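Aminotransferase (Neisseria meningitidis Z2491, PDB 3JTX) probably transfers amino groups between amino acids and 2-oxo acids, using pyridoxal phosphate bound as a Schiff base to a lysine, as class I and II aminotransferases do. Local coordinates at residues L95-S100 with G255-D260; E102-F107 with L238-L243; P69-A74 with A285-W290; K80-G85 with N218-C223. One frame throughout, in Å; residues are numbered along the deposited sequence.

Contact 1 (L95-S100 with G255-D260); sequences LPVLGS and GFVAGD
Val97 N reaches Gly255 O from well above the carbonyl plane, 57° out of it, although the bond is 3.0 Å long and nearly straight at hydrogen. Its partner bond, Gly255 N to Val97 O (2.9 Å), completes an antiparallel hydrogen-bonded pair. Leu95 and Val257 form the next such pair, with Val257 N to Leu95 O at 2.9 Å. Between them Pro96, which has no N-H to give, faces Phe256 in a non-hydrogen-bonded pair, where Phe256 CA makes a CA-H...O contact to Leu95 O at 3.3 Å. Leu95, Val97 and Val257 share one face of the sheet: Val257 CG1 lies 3.7 Å from Leu95 CB and 3.9 Å from Val97 CG1. Val97 CG2 packs 3.5 Å from Phe256 N. Helix 261-274 covers this face. On the other face Phe256 CG stands between its backbone N and carbonyl carbon (chi1 68°); the ring leads away from strand 95-97 and meets Trp290 edge-to-face. Gly99 sits at the N-cap position of helix 100-111, and Ser100 N binds phosphate oxygen OP2 of the modified lysine at position 245. An edge strand running into a phosphate-binding helix N terminus is consistent with a fold-type I aminotransferase.

Contact 2 (E102-F107 with L238-L243); sequences EALFSF and LMFTSL
Leu238 CD1 sits over one face of the Phe107 ring, 3.6 Å from its centroid and displaced toward the rim, with CZ the nearest ring atom at 3.3 Å. A second CH-pi contact has the partners exchanged: the helix supplies the methyl, Leu104 CD2, and the strand the ring, Phe240, at 3.8 Å from CD2 to the centroid. Ala103 CB meets the same ring in its plane, 3.9 Å from CD2, while Phe107 CB approaches CZ at the ring edge (4.1 Å). Phe240 is thus bordered by three helix residues, and its CG, anti to the carbonyl carbon (chi1 -69°), starts the ring toward them. Helix 100-111 here lies against the large mixed sheet of the aminotransferase domain; the axes of helix segment 102-107 and strand segment 238-242 run at 149°, roughly antiparallel, with Leu238 and Phe240 on the helix-facing side of the strand. Farther out, Phe267 of helix 261-274 meets the Phe107 ring edge-to-face, and Val257 of the adjacent strand touches both Leu238 and Phe240. Within the helix, Glu102 O accepts from Ser106, one turn later, through both N and OG (2.7 Å for OG), which arrive from opposite faces of its carbonyl plane. Phe105 meets Tyr270 of the second subunit edge-to-face, and at the strand end Ser242 OG bonds to OP2 of the modified lysine at position 245.

Contact 3 (P69-A74 with A285-W290); sequences PELRQA and ASIAAW
Ile287 reaches from helix 280-291 across to Glu70, Leu71 and Ala74 of helix 69-82. From its CB the chain divides. The CG2 branch, anti to the backbone N, passes 4.2 Å from Ala74 CB. The other branch starts at CG1, anti to the carbonyl carbon (chi1 -71°), which rests 3.6 Å from Leu71 CA and 3.9 Å from Leu71 CD1. At the tip, CD1 touches Glu70 CG at 3.6 Å and also lies close to Leu71 N, bringing the isoleucine against the opposite backbone as well as its side chains. Leu71 in turn crosses the isoleucine at a slant, its CD1 packing 4.0 Å from Ser286 CB and more loosely approaching Trp290 CD1. One turn farther on, Ala74 and Trp290 meet through Ala74 O and Trp290 CB, 4.2 Å apart. No hydrogen bond joins the two segments; the carboxylate of Glu70 forms a salt bridge with Arg284, and Ser286 OG bonds to Val282 O and Ser254 OG. The segment axes run in nearly the same direction, 22° apart and 9.2 Å at closest approach. Helix 46-54 packs against Ala285, Ala288 and Ala289, while Leu71 also touches Pro96 of strand 94-97 and the Trp290 ring meets Trp78, later in helix 69-82.

Contact 4 (K80-G85 with N218-C223); sequences KRRYDG and NKPLGC. With GOL (glycerol), chain E.
Arg82 NH2 donates to Pro220 O at 2.9 Å, in the carbonyl plane and on a lone pair, joining the C-terminal end of helix 69-82 to the loop that leads into helix 223-229 of the aminotransferase fold. The same nitrogen also bonds to Ser211 O, and NE forms a salt bridge with Glu212. NH1 donates to water 2, which in turn donates to Pro220 O, so two of the guanidinium nitrogens serve that carbonyl, one directly and one through water. Water 3 donates to it as well and is linked to Tyr83 OH at 2.6 Å. Tyr83 CE1 lies over one face of the guanidinium, 3.4 Å above its plane and offset toward the rim; Lys219 CB is also over a face, 3.6 Å from NH1. The Lys219 and Arg82 side chains slide past each other in opposite directions; the lysine chain bends at chi3 (-60°), which sets CE, and NZ lies at the helix end. There NZ donates to water 1 at 2.7 Å and only weakly to Arg82 O. Water 1 joins the helix end to the residues after it: it donates to Arg81 O and, weakly, to Arg82 O, and accepts from Asp84 N. Arg82 NH1 and Lys219 NZ are like charges 4.6 Å apart; the salt bridge of Arg82 to Glu212 would be expected to offset part of this. A glycerol, probably from the crystallisation liquor, takes another NZ bond through O3; its O1 accepts from Arg81 NE at 2.7 Å, lying at the edge of that guanidinium, near its plane.

In the fold
Along the chain from the N terminus, helix 69-82 is the first element to enter a contact, and it enters two: its start closes the longest loop, to helix 280-291 (contact 3), and its end meets the loop 218-223 (contact 4). Strand 94-97 follows and pairs with strand 255-259 (contact 1); helix 100-111 next packs on strand 237-242 (contact 2). Contact 2 is nested within contact 1, and contacts 1, 2 and 4 within contact 3, whereas contact 4 crosses both 1 and 2. Contacts 1 and 2 meet through neighbouring strands of the mixed sheet. Contact 3 touches each of the other three, reaching contact 2 where Leu243 packs on Trp290.

Contact 1 (L95-S100 with G255-D260)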
loop_
_atom_site.group_PDB
_atom_site.type_symbol
_atom_site.label_atom_id
_atom_site.label_comp_id
_atom_site.label_asym_id
_atom_site.label_seq_id
_atom_site.Cartn_x
_atom_site.Cartn_y
_atom_site.Cartn_z
ATOM N N LEU A 95 -9.084 2.985 -11.548
ATOM C CA LEU A 95 -8.030 2.108 -10.975
ATOM C C LEU A 95 -8.511 1.520 -9.660
ATOM O O LEU A 95 -9.042 2.241 -8.811
ATOM C CB LEU A 95 -6.716 2.864 -10.709
ATOM C CG LEU A 95 -5.912 3.366 -11.910
ATOM C CD1 LEU A 95 -4.651 4.174 -11.439
ATOM C CD2 LEU A 95 -5.544 2.175 -12.855
ATOM N N PRO A 96 -8.311 0.208 -9.468
ATOM C CA PRO A 96 -8.551 -0.295 -8.114
ATOM C C PRO A 96 -7.487 0.179 -7.118
ATOM O O PRO A 96 -6.308 0.376 -7.480
ATOM C CB PRO A 96 -8.490 -1.814 -8.291
ATOM C CG PRO A 96 -7.660 -2.033 -9.506
ATOM C CD PRO A 96 -7.732 -0.810 -10.363
ATOM N N VAL A 97 -7.885 0.331 -5.858
ATOM C CA VAL A 97 -6.959 0.764 -4.814
ATOM C C VAL A 97 -7.143 -0.083 -3.551
ATOM O O VAL A 97 -8.205 -0.653 -3.329
ATOM C CB VAL A 97 -7.151 2.255 -4.479
ATOM C CG1 VAL A 97 -6.845 3.137 -5.712
ATOM C CG2 VAL A 97 -8.571 2.526 -3.950
ATOM N N LEU A 98 -6.108 -0.157 -2.723
ATOM C CA LEU A 98 -6.099 -1.054 -1.561
ATOM C C LEU A 98 -6.660 -0.324 -0.334
ATOM O O LEU A 98 -5.956 -0.121 0.674
ATOM C CB LEU A 98 -4.683 -1.595 -1.301
ATOM C CG LEU A 98 -3.969 -2.146 -2.560
ATOM C CD1 LEU A 98 -2.613 -2.773 -2.196
ATOM C CD2 LEU A 98 -4.863 -3.169 -3.306
ATOM N N GLY A 99 -7.919 0.083 -0.458
ATOM C CA GLY A 99 -8.539 1.019 0.478
ATOM C C GLY A 99 -8.289 2.445 0.043
ATOM O O GLY A 99 -7.263 2.743 -0.592
ATOM N N SER A 100 -9.221 3.348 0.363
ATOM C CA SER A 100 -9.058 4.742 -0.048
ATOM C C SER A 100 -7.888 5.419 0.675
ATOM O O SER A 100 -7.306 6.365 0.138
ATOM C CB SER A 100 -10.357 5.547 0.141
ATOM O OG SER A 100 -10.696 5.694 1.510
ATOM N N GLY A 255 -11.012 -0.569 -2.685
ATOM C CA GLY A 255 -11.883 0.422 -3.267
ATOM C C GLY A 255 -11.453 0.699 -4.694
ATOM O O GLY A 255 -10.814 -0.144 -5.346
ATOM N N PHE A 256 -11.797 1.880 -5.182
ATOM C CA PHE A 256 -11.310 2.331 -6.476
ATOM C C PHE A 256 -11.265 3.841 -6.539
ATOM O O PHE A 256 -11.887 4.509 -5.723
ATOM C CB PHE A 256 -12.126 1.744 -7.643
ATOM C CG PHE A 256 -13.550 2.243 -7.748
ATOM C CD1 PHE A 256 -13.850 3.420 -8.415
ATOM C CD2 PHE A 256 -14.596 1.506 -7.206
ATOM C CE1 PHE A 256 -15.176 3.854 -8.542
ATOM C CE2 PHE A 256 -15.920 1.924 -7.335
ATOM C CZ PHE A 256 -16.210 3.097 -8.005
ATOM N N VAL A 257 -10.484 4.345 -7.491
ATOM C CA VAL A 257 -10.431 5.756 -7.843
ATOM C C VAL A 257 -10.907 5.847 -9.298
ATOM O O VAL A 257 -10.647 4.950 -10.103
ATOM C CB VAL A 257 -9.025 6.342 -7.653
ATOM C CG1 VAL A 257 -7.984 5.617 -8.532
ATOM C CG2 VAL A 257 -9.022 7.839 -7.940
ATOM N N ALA A 258 -11.656 6.890 -9.625
ATOM C CA ALA A 258 -12.209 7.043 -10.977
ATOM C C ALA A 258 -12.274 8.504 -11.396
ATOM O O ALA A 258 -12.489 9.388 -10.568
ATOM C CB ALA A 258 -13.595 6.419 -11.061
ATOM N N GLY A 259 -12.107 8.753 -12.688
ATOM C CA GLY A 259 -12.127 10.110 -13.212
ATOM C C GLY A 259 -11.091 10.297 -14.302
ATOM O O GLY A 259 -10.853 9.384 -15.102
ATOM N N ASP A 260 -10.476 11.477 -14.308
ATOM C CA ASP A 260 -9.584 11.957 -15.368
ATOM C C ASP A 260 -8.577 10.889 -15.783
ATOM O O ASP A 260 -7.671 10.539 -15.011
ATOM C CB ASP A 260 -8.854 13.211 -14.848
ATOM C CG ASP A 260 -8.018 13.903 -15.901
ATOM O OD1 ASP A 260 -7.531 13.225 -16.821
ATOM O OD2 ASP A 260 -7.820 15.136 -15.774
#

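Contact 2 (E102-F107 with L238-L243)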
loop_
_atom_site.group_PDB
_atom_site.type_symbol
_atom_site.label_atom_id
_atom_site.label_comp_id
_atom_site.label_asym_id
_atom_site.label_seq_id
_atom_site.Cartn_x
_atom_site.Cartn_y
_atom_site.Cartn_z
ATOM N N GLU A 102 -4.612 4.538 1.363
ATOM C CA GLU A 102 -3.363 4.521 0.601
ATOM C C GLU A 102 -3.487 5.338 -0.683
ATOM O O GLU A 102 -2.528 5.980 -1.112
ATOM C CB GLU A 102 -2.874 3.083 0.317
ATOM C CG GLU A 102 -3.753 2.261 -0.617
ATOM C CD GLU A 102 -3.398 2.368 -2.116
ATOM O OE1 GLU A 102 -2.550 3.194 -2.508
ATOM O OE2 GLU A 102 -3.987 1.604 -2.913
ATOM N N ALA A 103 -4.672 5.304 -1.282
ATOM C CA ALA A 103 -4.963 5.973 -2.540
ATOM C C ALA A 103 -4.916 7.488 -2.383
ATOM O O ALA A 103 -4.266 8.169 -3.153
ATOM C CB ALA A 103 -6.351 5.535 -3.052
ATOM N N LEU A 104 -5.586 8.001 -1.354
ATOM C CA LEU A 104 -5.609 9.436 -1.099
ATOM C C LEU A 104 -4.199 9.921 -0.752
ATOM O O LEU A 104 -3.746 10.957 -1.256
ATOM C CB LEU A 104 -6.557 9.753 0.067
ATOM C CG LEU A 104 -8.056 9.620 -0.172
ATOM C CD1 LEU A 104 -8.810 9.398 1.155
ATOM C CD2 LEU A 104 -8.614 10.841 -0.933
ATOM N N PHE A 105 -3.509 9.168 0.106
ATOM C CA PHE A 105 -2.156 9.538 0.523
ATOM C C PHE A 105 -1.192 9.590 -0.656
ATOM O O PHE A 105 -0.501 10.596 -0.876
ATOM C CB PHE A 105 -1.619 8.571 1.590
ATOM C CG PHE A 105 -0.237 8.946 2.079
ATOM C CD1 PHE A 105 -0.083 9.828 3.132
ATOM C CD2 PHE A 105 0.899 8.447 1.457
ATOM C CE1 PHE A 105 1.199 10.213 3.579
ATOM C CE2 PHE A 105 2.192 8.813 1.901
ATOM C CZ PHE A 105 2.328 9.712 2.956
ATOM N N SER A 106 -1.135 8.503 -1.426
ATOM C CA SER A 106 -0.209 8.443 -2.548
ATOM C C SER A 106 -0.550 9.459 -3.643
ATOM O O SER A 106 0.356 10.080 -4.209
ATOM C CB SER A 106 -0.122 7.028 -3.127
ATOM O OG SER A 106 -1.381 6.550 -3.535
ATOM N N PHE A 107 -1.833 9.668 -3.929
ATOM C CA PHE A 107 -2.179 10.649 -4.939
ATOM C C PHE A 107 -1.670 12.045 -4.560
ATOM O O PHE A 107 -1.066 12.743 -5.369
ATOM C CB PHE A 107 -3.679 10.681 -5.269
ATOM C CG PHE A 107 -3.973 11.544 -6.454
ATOM C CD1 PHE A 107 -3.584 11.137 -7.727
ATOM C CD2 PHE A 107 -4.545 12.798 -6.302
ATOM C CE1 PHE A 107 -3.768 11.949 -8.833
ATOM C CE2 PHE A 107 -4.745 13.623 -7.416
ATOM C CZ PHE A 107 -4.361 13.206 -8.668
ATOM N N LEU A 238 -11.263 13.470 -9.621
ATOM C CA LEU A 238 -11.100 12.087 -9.220
ATOM C C LEU A 238 -12.001 11.819 -8.021
ATOM O O LEU A 238 -11.979 12.572 -7.055
ATOM C CB LEU A 238 -9.662 11.799 -8.830
ATOM C CG LEU A 238 -8.603 11.771 -9.942
ATOM C CD1 LEU A 238 -7.228 11.663 -9.275
ATOM C CD2 LEU A 238 -8.839 10.618 -10.953
HETATM N N MSE A 239 -12.797 10.756 -8.098
HETATM C CA MSE A 239 -13.527 10.272 -6.944
HETATM C C MSE A 239 -12.761 9.112 -6.312
HETATM O O MSE A 239 -12.166 8.294 -7.010
HETATM C CB MSE A 239 -14.927 9.813 -7.355
HETATM C CG MSE A 239 -14.920 8.534 -8.140
HETATM SE SE MSE A 239 -16.653 7.724 -8.469
HETATM C CE MSE A 239 -17.200 7.130 -6.849
ATOM N N PHE A 240 -12.782 9.051 -4.985
ATOM C CA PHE A 240 -12.152 7.989 -4.224
ATOM C C PHE A 240 -13.255 7.297 -3.446
ATOM O O PHE A 240 -14.040 7.954 -2.733
ATOM C CB PHE A 240 -11.126 8.583 -3.245
ATOM C CG PHE A 240 -9.943 9.160 -3.903
ATOM C CD1 PHE A 240 -9.999 10.418 -4.502
ATOM C CD2 PHE A 240 -8.746 8.450 -3.942
ATOM C CE1 PHE A 240 -8.915 10.948 -5.115
ATOM C CE2 PHE A 240 -7.632 8.989 -4.566
ATOM C CZ PHE A 240 -7.714 10.243 -5.158
ATOM N N THR A 241 -13.375 5.984 -3.608
ATOM C CA THR A 241 -14.321 5.252 -2.804
ATOM C C THR A 241 -13.812 3.896 -2.361
ATOM O O THR A 241 -12.696 3.504 -2.701
ATOM C CB THR A 241 -15.706 5.181 -3.452
ATOM O OG1 THR A 241 -16.649 4.790 -2.448
ATOM C CG2 THR A 241 -15.745 4.203 -4.654
ATOM N N SER A 242 -14.642 3.189 -1.593
ATOM C CA SER A 242 -14.210 2.064 -0.834
ATOM C C SER A 242 -15.366 1.135 -0.539
ATOM O O SER A 242 -16.518 1.566 -0.479
ATOM C CB SER A 242 -13.644 2.626 0.482
ATOM O OG SER A 242 -13.333 1.656 1.397
ATOM N N LEU A 243 -15.045 -0.138 -0.334
ATOM C CA LEU A 243 -16.003 -1.133 0.156
ATOM C C LEU A 243 -16.127 -1.135 1.692
ATOM O O LEU A 243 -16.952 -1.851 2.235
ATOM C CB LEU A 243 -15.602 -2.540 -0.325
ATOM C CG LEU A 243 -15.720 -2.838 -1.825
ATOM C CD1 LEU A 243 -15.059 -4.203 -2.174
ATOM C CD2 LEU A 243 -17.187 -2.802 -2.289
#

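Contact 3 (P69-A74 with A285-W290)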
loop_
_atom_site.group_PDB
_atom_site.type_symbol
_atom_site.label_atom_id
_atom_site.label_comp_id
_atom_site.label_asym_id
_atom_site.label_seq_id
_atom_site.Cartn_x
_atom_site.Cartn_y
_atom_site.Cartn_z
ATOM N N PRO A 69 -9.271 -6.692 -15.883
ATOM C CA PRO A 69 -10.322 -6.014 -16.622
ATOM C C PRO A 69 -11.706 -6.182 -15.988
ATOM O O PRO A 69 -12.484 -5.232 -15.931
ATOM C CB PRO A 69 -10.289 -6.709 -17.988
ATOM C CG PRO A 69 -8.898 -7.190 -18.153
ATOM C CD PRO A 69 -8.401 -7.508 -16.765
ATOM N N GLU A 70 -12.018 -7.387 -15.514
ATOM C CA GLU A 70 -13.343 -7.652 -14.952
ATOM C C GLU A 70 -13.598 -6.923 -13.620
ATOM O O GLU A 70 -14.738 -6.615 -13.307
ATOM C CB GLU A 70 -13.640 -9.172 -14.860
ATOM C CG GLU A 70 -12.640 -10.011 -14.071
ATOM C CD GLU A 70 -11.547 -10.654 -14.937
ATOM O OE1 GLU A 70 -10.979 -9.973 -15.826
ATOM O OE2 GLU A 70 -11.263 -11.857 -14.727
ATOM N N LEU A 71 -12.557 -6.601 -12.850
ATOM C CA LEU A 71 -12.771 -5.742 -11.673
ATOM C C LEU A 71 -13.060 -4.297 -12.085
ATOM O O LEU A 71 -13.974 -3.673 -11.549
ATOM C CB LEU A 71 -11.589 -5.788 -10.694
ATOM C CG LEU A 71 -11.621 -4.786 -9.530
ATOM C CD1 LEU A 71 -12.906 -4.966 -8.709
ATOM C CD2 LEU A 71 -10.361 -4.940 -8.662
ATOM N N ARG A 72 -12.284 -3.745 -13.020
ATOM C CA ARG A 72 -12.539 -2.368 -13.449
ATOM C C ARG A 72 -13.942 -2.249 -14.077
ATOM O O ARG A 72 -14.642 -1.240 -13.895
ATOM C CB ARG A 72 -11.429 -1.854 -14.366
ATOM C CG ARG A 72 -10.151 -1.512 -13.582
ATOM C CD ARG A 72 -9.007 -1.025 -14.441
ATOM N NE ARG A 72 -8.251 -2.161 -14.961
ATOM C CZ ARG A 72 -8.300 -2.613 -16.209
ATOM N NH1 ARG A 72 -9.054 -2.035 -17.117
ATOM N NH2 ARG A 72 -7.568 -3.647 -16.546
ATOM N N GLN A 73 -14.371 -3.298 -14.774
ATOM C CA GLN A 73 -15.691 -3.317 -15.396
ATOM C C GLN A 73 -16.813 -3.432 -14.366
ATOM O O GLN A 73 -17.884 -2.819 -14.537
ATOM C CB GLN A 73 -15.789 -4.423 -16.470
ATOM C CG GLN A 73 -17.048 -4.346 -17.307
ATOM C CD GLN A 73 -17.162 -3.035 -18.074
ATOM O OE1 GLN A 73 -16.206 -2.600 -18.708
ATOM N NE2 GLN A 73 -18.335 -2.409 -18.022
ATOM N N ALA A 74 -16.579 -4.199 -13.296
ATOM C CA ALA A 74 -17.542 -4.274 -12.188
ATOM C C ALA A 74 -17.731 -2.889 -11.550
ATOM O O ALA A 74 -18.849 -2.491 -11.208
ATOM C CB ALA A 74 -17.084 -5.270 -11.139
ATOM N N ALA A 285 -13.271 -11.150 -4.697
ATOM C CA ALA A 285 -14.189 -10.818 -3.612
ATOM C C ALA A 285 -14.809 -9.443 -3.860
ATOM O O ALA A 285 -15.993 -9.224 -3.583
ATOM C CB ALA A 285 -13.436 -10.848 -2.276
ATOM N N SER A 286 -14.017 -8.528 -4.420
ATOM C CA SER A 286 -14.465 -7.164 -4.689
ATOM C C SER A 286 -15.459 -7.098 -5.843
ATOM O O SER A 286 -16.453 -6.378 -5.758
ATOM C CB SER A 286 -13.263 -6.244 -4.961
ATOM O OG SER A 286 -12.359 -6.270 -3.851
ATOM N N ILE A 287 -15.205 -7.856 -6.906
ATOM C CA ILE A 287 -16.177 -8.000 -8.000
ATOM C C ILE A 287 -17.525 -8.477 -7.443
ATOM O O ILE A 287 -18.581 -7.877 -7.721
ATOM C CB ILE A 287 -15.674 -8.983 -9.083
ATOM C CG1 ILE A 287 -14.511 -8.374 -9.870
ATOM C CG2 ILE A 287 -16.806 -9.335 -10.072
ATOM C CD1 ILE A 287 -13.685 -9.400 -10.675
ATOM N N ALA A 288 -17.483 -9.523 -6.620
ATOM C CA ALA A 288 -18.688 -10.040 -5.965
ATOM C C ALA A 288 -19.400 -8.957 -5.154
ATOM O O ALA A 288 -20.633 -8.875 -5.176
ATOM C CB ALA A 288 -18.349 -11.237 -5.065
ATOM N N ALA A 289 -18.623 -8.143 -4.443
ATOM C CA ALA A 289 -19.157 -7.050 -3.631
ATOM C C ALA A 289 -19.824 -5.950 -4.455
ATOM O O ALA A 289 -20.957 -5.581 -4.182
ATOM C CB ALA A 289 -18.039 -6.440 -2.746
ATOM N N TRP A 290 -19.120 -5.415 -5.447
ATOM C CA TRP A 290 -19.671 -4.363 -6.291
ATOM C C TRP A 290 -20.871 -4.843 -7.108
ATOM O O TRP A 290 -21.781 -4.056 -7.363
ATOM C CB TRP A 290 -18.605 -3.740 -7.206
ATOM C CG TRP A 290 -17.537 -2.935 -6.487
ATOM C CD1 TRP A 290 -16.220 -3.240 -6.394
ATOM C CD2 TRP A 290 -17.713 -1.710 -5.753
ATOM N NE1 TRP A 290 -15.557 -2.288 -5.659
ATOM C CE2 TRP A 290 -16.452 -1.338 -5.253
ATOM C CE3 TRP A 290 -18.813 -0.900 -5.467
ATOM C CZ2 TRP A 290 -16.254 -0.196 -4.485
ATOM C CZ3 TRP A 290 -18.611 0.251 -4.706
ATOM C CH2 TRP A 290 -17.337 0.591 -4.231
#

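Contact 4 (K80-G85 with N218-C223)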
loop_
_atom_site.group_PDB
_atom_site.type_symbol
_atom_site.label_atom_id
_atom_site.label_comp_id
_atom_site.label_asym_id
_atom_site.label_seq_id
_atom_site.Cartn_x
_atom_site.Cartn_y
_atom_site.Cartn_z
ATOM N N LYS A 80 -22.648 3.035 -13.206
ATOM C CA LYS A 80 -23.783 3.250 -14.103
ATOM C C LYS A 80 -25.110 2.993 -13.396
ATOM O O LYS A 80 -26.079 3.745 -13.599
ATOM C CB LYS A 80 -23.683 2.365 -15.349
ATOM C CG LYS A 80 -24.650 2.807 -16.439
ATOM C CD LYS A 80 -24.425 2.095 -17.774
ATOM C CE LYS A 80 -25.448 2.582 -18.796
ATOM N NZ LYS A 80 -25.480 1.716 -20.013
ATOM N N ARG A 81 -25.157 1.932 -12.589
ATOM C CA ARG A 81 -26.350 1.623 -11.797
ATOM C C ARG A 81 -26.612 2.680 -10.737
ATOM O O ARG A 81 -27.753 3.064 -10.499
ATOM C CB ARG A 81 -26.212 0.262 -11.113
ATOM C CG ARG A 81 -26.289 -0.933 -12.070
ATOM C CD ARG A 81 -26.596 -2.243 -11.332
ATOM N NE ARG A 81 -25.761 -2.471 -10.154
ATOM C CZ ARG A 81 -24.514 -2.939 -10.184
ATOM N NH1 ARG A 81 -23.932 -3.231 -11.345
ATOM N NH2 ARG A 81 -23.846 -3.122 -9.051
ATOM N N ARG A 82 -25.549 3.134 -10.087
ATOM C CA ARG A 82 -25.673 3.961 -8.901
ATOM C C ARG A 82 -25.957 5.429 -9.227
ATOM O O ARG A 82 -26.684 6.099 -8.471
ATOM C CB ARG A 82 -24.389 3.846 -8.053
ATOM C CG ARG A 82 -24.284 4.842 -6.896
ATOM C CD ARG A 82 -25.390 4.662 -5.857
ATOM N NE ARG A 82 -25.201 5.588 -4.749
ATOM C CZ ARG A 82 -25.517 6.879 -4.775
ATOM N NH1 ARG A 82 -26.117 7.403 -5.835
ATOM N NH2 ARG A 82 -25.272 7.641 -3.715
ATOM N N TYR A 83 -25.389 5.911 -10.338
ATOM C CA TYR A 83 -25.491 7.317 -10.736
ATOM C C TYR A 83 -26.281 7.493 -12.039
ATOM O O TYR A 83 -25.880 8.242 -12.943
ATOM C CB TYR A 83 -24.087 7.943 -10.799
ATOM C CG TYR A 83 -23.404 7.883 -9.448
ATOM C CD1 TYR A 83 -23.828 8.687 -8.387
ATOM C CD2 TYR A 83 -22.376 6.982 -9.206
ATOM C CE1 TYR A 83 -23.211 8.616 -7.131
ATOM C CE2 TYR A 83 -21.766 6.905 -7.972
ATOM C CZ TYR A 83 -22.183 7.720 -6.932
ATOM O OH TYR A 83 -21.565 7.591 -5.706
ATOM N N ASP A 84 -27.403 6.771 -12.114
ATOM C CA ASP A 84 -28.429 6.981 -13.118
ATOM C C ASP A 84 -27.879 7.052 -14.540
ATOM O O ASP A 84 -28.167 7.992 -15.274
ATOM C CB ASP A 84 -29.218 8.249 -12.779
ATOM C CG ASP A 84 -30.532 8.334 -13.536
ATOM O OD1 ASP A 84 -31.100 7.271 -13.875
ATOM O OD2 ASP A 84 -30.980 9.464 -13.811
ATOM N N GLY A 85 -27.087 6.048 -14.914
ATOM C CA GLY A 85 -26.554 5.925 -16.270
ATOM C C GLY A 85 -25.177 6.507 -16.530
ATOM O O GLY A 85 -24.693 6.452 -17.652
ATOM N N ASN A 218 -33.075 8.655 -0.617
ATOM C CA ASN A 218 -32.427 9.905 -1.021
ATOM C C ASN A 218 -30.928 9.694 -1.204
ATOM O O ASN A 218 -30.135 9.961 -0.291
ATOM C CB ASN A 218 -32.693 11.008 0.007
ATOM C CG ASN A 218 -34.149 11.427 0.052
ATOM O OD1 ASN A 218 -34.822 11.476 -0.970
ATOM N ND2 ASN A 218 -34.635 11.744 1.241
ATOM N N LYS A 219 -30.555 9.218 -2.395
ATOM C CA LYS A 219 -29.183 8.839 -2.721
ATOM C C LYS A 219 -28.286 10.071 -2.841
ATOM O O LYS A 219 -28.644 11.015 -3.536
ATOM C CB LYS A 219 -29.150 8.046 -4.037
ATOM C CG LYS A 219 -30.074 6.854 -4.069
ATOM C CD LYS A 219 -29.718 5.828 -5.124
ATOM C CE LYS A 219 -29.735 6.380 -6.524
ATOM N NZ LYS A 219 -29.877 5.284 -7.539
ATOM N N PRO A 220 -27.128 10.081 -2.147
ATOM C CA PRO A 220 -26.251 11.241 -2.278
ATOM C C PRO A 220 -25.707 11.439 -3.691
ATOM O O PRO A 220 -25.257 10.486 -4.341
ATOM C CB PRO A 220 -25.083 10.923 -1.332
ATOM C CG PRO A 220 -25.644 9.955 -0.332
ATOM C CD PRO A 220 -26.768 9.222 -1.001
ATOM N N LEU A 221 -25.750 12.686 -4.133
ATOM C CA LEU A 221 -25.073 13.131 -5.331
ATOM C C LEU A 221 -23.567 12.884 -5.191
ATOM O O LEU A 221 -22.978 13.113 -4.118
ATOM C CB LEU A 221 -25.352 14.630 -5.524
ATOM C CG LEU A 221 -24.717 15.418 -6.678
ATOM C CD1 LEU A 221 -25.182 14.916 -8.062
ATOM C CD2 LEU A 221 -25.043 16.926 -6.515
ATOM N N GLY A 222 -22.952 12.395 -6.266
ATOM C CA GLY A 222 -21.508 12.195 -6.320
ATOM C C GLY A 222 -20.855 13.210 -7.259
ATOM O O GLY A 222 -21.527 13.859 -8.070
ATOM N N CYS A 223 -19.547 13.365 -7.107
ATOM C CA CYS A 223 -18.767 14.333 -7.891
ATOM C C CYS A 223 -18.930 14.117 -9.397
ATOM O O CYS A 223 -19.209 15.049 -10.149
ATOM C CB CYS A 223 -17.287 14.234 -7.503
ATOM S SG CYS A 223 -16.146 15.248 -8.498
HETATM C C1 GOL E . -28.386 -0.390 -7.963
HETATM O O1 GOL E . -27.435 -1.388 -8.262
HETATM C C2 GOL E . -27.820 0.634 -6.993
HETATM O O2 GOL E . -26.442 0.841 -7.248
HETATM C C3 GOL E . -28.617 1.917 -7.129
HETATM O O3 GOL E . -28.180 2.951 -6.284
HETATM O O HOH W 1 -29.165 5.618 -10.108
HETATM O O HOH W 2 -27.243 9.908 -6.748
HETATM O O HOH W 3 -22.280 9.559 -4.086
#